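Local coordinates for type IV secretion protein Dot (Legionella pneumophila, PDB 6KS5), which acts as a bacterial deubiquitinase that regulates the association of polyubiquitin chains with the Legionella-containing phagosome, at residues 36-40 against 41-45. Residues are numbered along the deposited sequence; the frame is centred on the assembly and turned at random.
Sequences LYLLT and NNLPL
L43 folds back against L38 in a Schellman motif that closes the C-terminal end of helix 29-40. Two weak backbone bonds define it: L43 N reaches L38 O at 3.2 Å, and N42 N reaches L39 O at 3.5 Å. The chain reverses at N42, whose backbone lies in the left-handed helical region; asparagine tolerates this conformation better than most residues with a side chain. L43, extended again, sends its CG anti to the backbone N (chi1 -153°), which brings CD1 to 4.0 Å from L38 CD2. The two leucines meet methyl to methyl at a slant, making the apolar contact that commonly accompanies this motif. P46 also touches L38. The amide of N41 comes to the ring of Y37 obliquely, the two planes 75° apart, with ND2 3.5 Å from CE1. Y37 is well suited to a buried place: its ring stacks with F260 and its hydroxyl bonds to P258 O. T40 turns its polar branch back along the helix, where OG1 donates to L36 O at 2.6 Å, an oxygen that also accepts from T40 N.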
ATOM      1  N   LEU A  36       1.749   3.569 -13.154  1.00 90.04           N
ATOM      2  CA  LEU A  36       2.055   3.447 -14.574  1.00 90.62           C
ATOM      3  C   LEU A  36       0.950   2.727 -15.336  1.00 92.89           C
ATOM      4  O   LEU A  36       0.840   2.910 -16.552  1.00 94.35           O
ATOM      5  CB  LEU A  36       3.411   2.761 -14.783  1.00 88.98           C
ATOM      6  CG  LEU A  36       3.871   1.558 -13.958  1.00 86.54           C
ATOM      7  CD1 LEU A  36       3.036   0.313 -14.240  1.00 87.05           C
ATOM      8  CD2 LEU A  36       5.359   1.298 -14.179  1.00 85.01           C
ATOM      9  N   TYR A  37       0.114   1.943 -14.651  1.00 91.25           N
ATOM     10  CA  TYR A  37      -1.088   1.422 -15.292  1.00 92.13           C
ATOM     11  C   TYR A  37      -2.052   2.542 -15.660  1.00 93.29           C
ATOM     12  O   TYR A  37      -2.711   2.479 -16.703  1.00 94.91           O
ATOM     13  CB  TYR A  37      -1.786   0.414 -14.377  1.00 91.68           C
ATOM     14  CG  TYR A  37      -3.189   0.061 -14.821  1.00 92.90           C
ATOM     15  CD1 TYR A  37      -3.403  -0.840 -15.856  1.00 92.77           C
ATOM     16  CD2 TYR A  37      -4.299   0.630 -14.207  1.00 94.42           C
ATOM     17  CE1 TYR A  37      -4.684  -1.167 -16.267  1.00 94.19           C
ATOM     18  CE2 TYR A  37      -5.584   0.310 -14.613  1.00 95.65           C
ATOM     19  CZ  TYR A  37      -5.770  -0.589 -15.644  1.00 95.42           C
ATOM     20  OH  TYR A  37      -7.047  -0.912 -16.053  1.00 96.12           O
ATOM     21  N   LEU A  38      -2.149   3.570 -14.817  1.00 95.54           N
ATOM     22  CA  LEU A  38      -3.026   4.695 -15.101  1.00 96.47           C
ATOM     23  C   LEU A  38      -2.460   5.604 -16.178  1.00 97.38           C
ATOM     24  O   LEU A  38      -3.225   6.327 -16.827  1.00 98.17           O
ATOM     25  CB  LEU A  38      -3.270   5.506 -13.825  1.00 95.88           C
ATOM     26  CG  LEU A  38      -4.230   4.910 -12.795  1.00 96.47           C
ATOM     27  CD1 LEU A  38      -4.499   5.930 -11.705  1.00 96.51           C
ATOM     28  CD2 LEU A  38      -5.522   4.472 -13.457  1.00 98.40           C
ATOM     29  N   LEU A  39      -1.144   5.584 -16.379  1.00100.55           N
ATOM     30  CA  LEU A  39      -0.489   6.453 -17.348  1.00 99.86           C
ATOM     31  C   LEU A  39      -0.254   5.795 -18.698  1.00 99.58           C
ATOM     32  O   LEU A  39      -0.255   6.495 -19.719  1.00101.40           O
ATOM     33  CB  LEU A  39       0.855   6.942 -16.796  1.00 98.57           C
ATOM     34  CG  LEU A  39       0.812   7.755 -15.505  1.00 97.45           C
ATOM     35  CD1 LEU A  39       2.169   8.391 -15.233  1.00 95.86           C
ATOM     36  CD2 LEU A  39      -0.271   8.810 -15.602  1.00 99.04           C
ATOM     37  N   THR A  40      -0.043   4.477 -18.736  1.00103.98           N
ATOM     38  CA  THR A  40       0.273   3.817 -20.000  1.00104.51           C
ATOM     39  C   THR A  40      -0.917   3.848 -20.950  1.00105.98           C
ATOM     40  O   THR A  40      -0.764   4.149 -22.140  1.00107.34           O
ATOM     41  CB  THR A  40       0.722   2.374 -19.758  1.00103.57           C
ATOM     42  OG1 THR A  40      -0.033   1.808 -18.680  1.00102.83           O
ATOM     43  CG2 THR A  40       2.210   2.312 -19.426  1.00103.36           C
ATOM     44  N   ASN A  41      -2.112   3.538 -20.447  1.00109.50           N
ATOM     45  CA  ASN A  41      -3.315   3.535 -21.270  1.00110.72           C
ATOM     46  C   ASN A  41      -4.181   4.774 -21.048  1.00110.63           C
ATOM     47  O   ASN A  41      -5.387   4.731 -21.309  1.00110.95           O
ATOM     48  CB  ASN A  41      -4.127   2.259 -21.030  1.00111.90           C
ATOM     49  CG  ASN A  41      -4.445   2.030 -19.568  1.00107.77           C
ATOM     50  OD1 ASN A  41      -5.180   2.804 -18.953  1.00105.80           O
ATOM     51  ND2 ASN A  41      -3.906   0.953 -19.004  1.00104.90           N
ATOM     52  N   ASN A  42      -3.588   5.868 -20.556  1.00110.37           N
ATOM     53  CA  ASN A  42      -4.180   7.212 -20.617  1.00111.05           C
ATOM     54  C   ASN A  42      -5.518   7.317 -19.884  1.00112.15           C
ATOM     55  O   ASN A  42      -6.388   8.104 -20.274  1.00112.74           O
ATOM     56  CB  ASN A  42      -4.343   7.672 -22.069  1.00111.72           C
ATOM     57  CG  ASN A  42      -3.041   7.629 -22.846  1.00111.97           C
ATOM     58  OD1 ASN A  42      -2.753   6.655 -23.547  1.00113.01           O
ATOM     59  ND2 ASN A  42      -2.246   8.691 -22.731  1.00111.36           N
ATOM     60  N   LEU A  43      -5.698   6.546 -18.818  1.00111.72           N
ATOM     61  CA  LEU A  43      -6.909   6.652 -18.015  1.00111.30           C
ATOM     62  C   LEU A  43      -6.804   7.862 -17.080  1.00110.11           C
ATOM     63  O   LEU A  43      -5.731   8.132 -16.532  1.00108.56           O
ATOM     64  CB  LEU A  43      -7.120   5.355 -17.224  1.00110.63           C
ATOM     65  CG  LEU A  43      -8.492   4.849 -16.768  1.00110.53           C
ATOM     66  CD1 LEU A  43      -8.337   3.431 -16.175  1.00109.26           C
ATOM     67  CD2 LEU A  43      -9.150   5.819 -15.772  1.00109.56           C
ATOM     68  N   PRO A  44      -7.885   8.632 -16.922  1.00113.95           N
ATOM     69  CA  PRO A  44      -7.845   9.775 -16.005  1.00112.94           C
ATOM     70  C   PRO A  44      -7.488   9.346 -14.592  1.00112.51           C
ATOM     71  O   PRO A  44      -7.934   8.304 -14.107  1.00113.11           O
ATOM     72  CB  PRO A  44      -9.268  10.352 -16.084  1.00113.23           C
ATOM     73  CG  PRO A  44     -10.086   9.323 -16.843  1.00115.30           C
ATOM     74  CD  PRO A  44      -9.103   8.648 -17.747  1.00115.54           C
ATOM     75  N   LEU A  45      -6.632  10.147 -13.959  1.00108.37           N
ATOM     76  CA  LEU A  45      -6.310   9.970 -12.554  1.00107.29           C
ATOM     77  C   LEU A  45      -7.547  10.245 -11.702  1.00107.78           C
ATOM     78  O   LEU A  45      -8.417  11.030 -12.096  1.00108.16           O
ATOM     79  CB  LEU A  45      -5.174  10.910 -12.148  1.00110.12           C
TER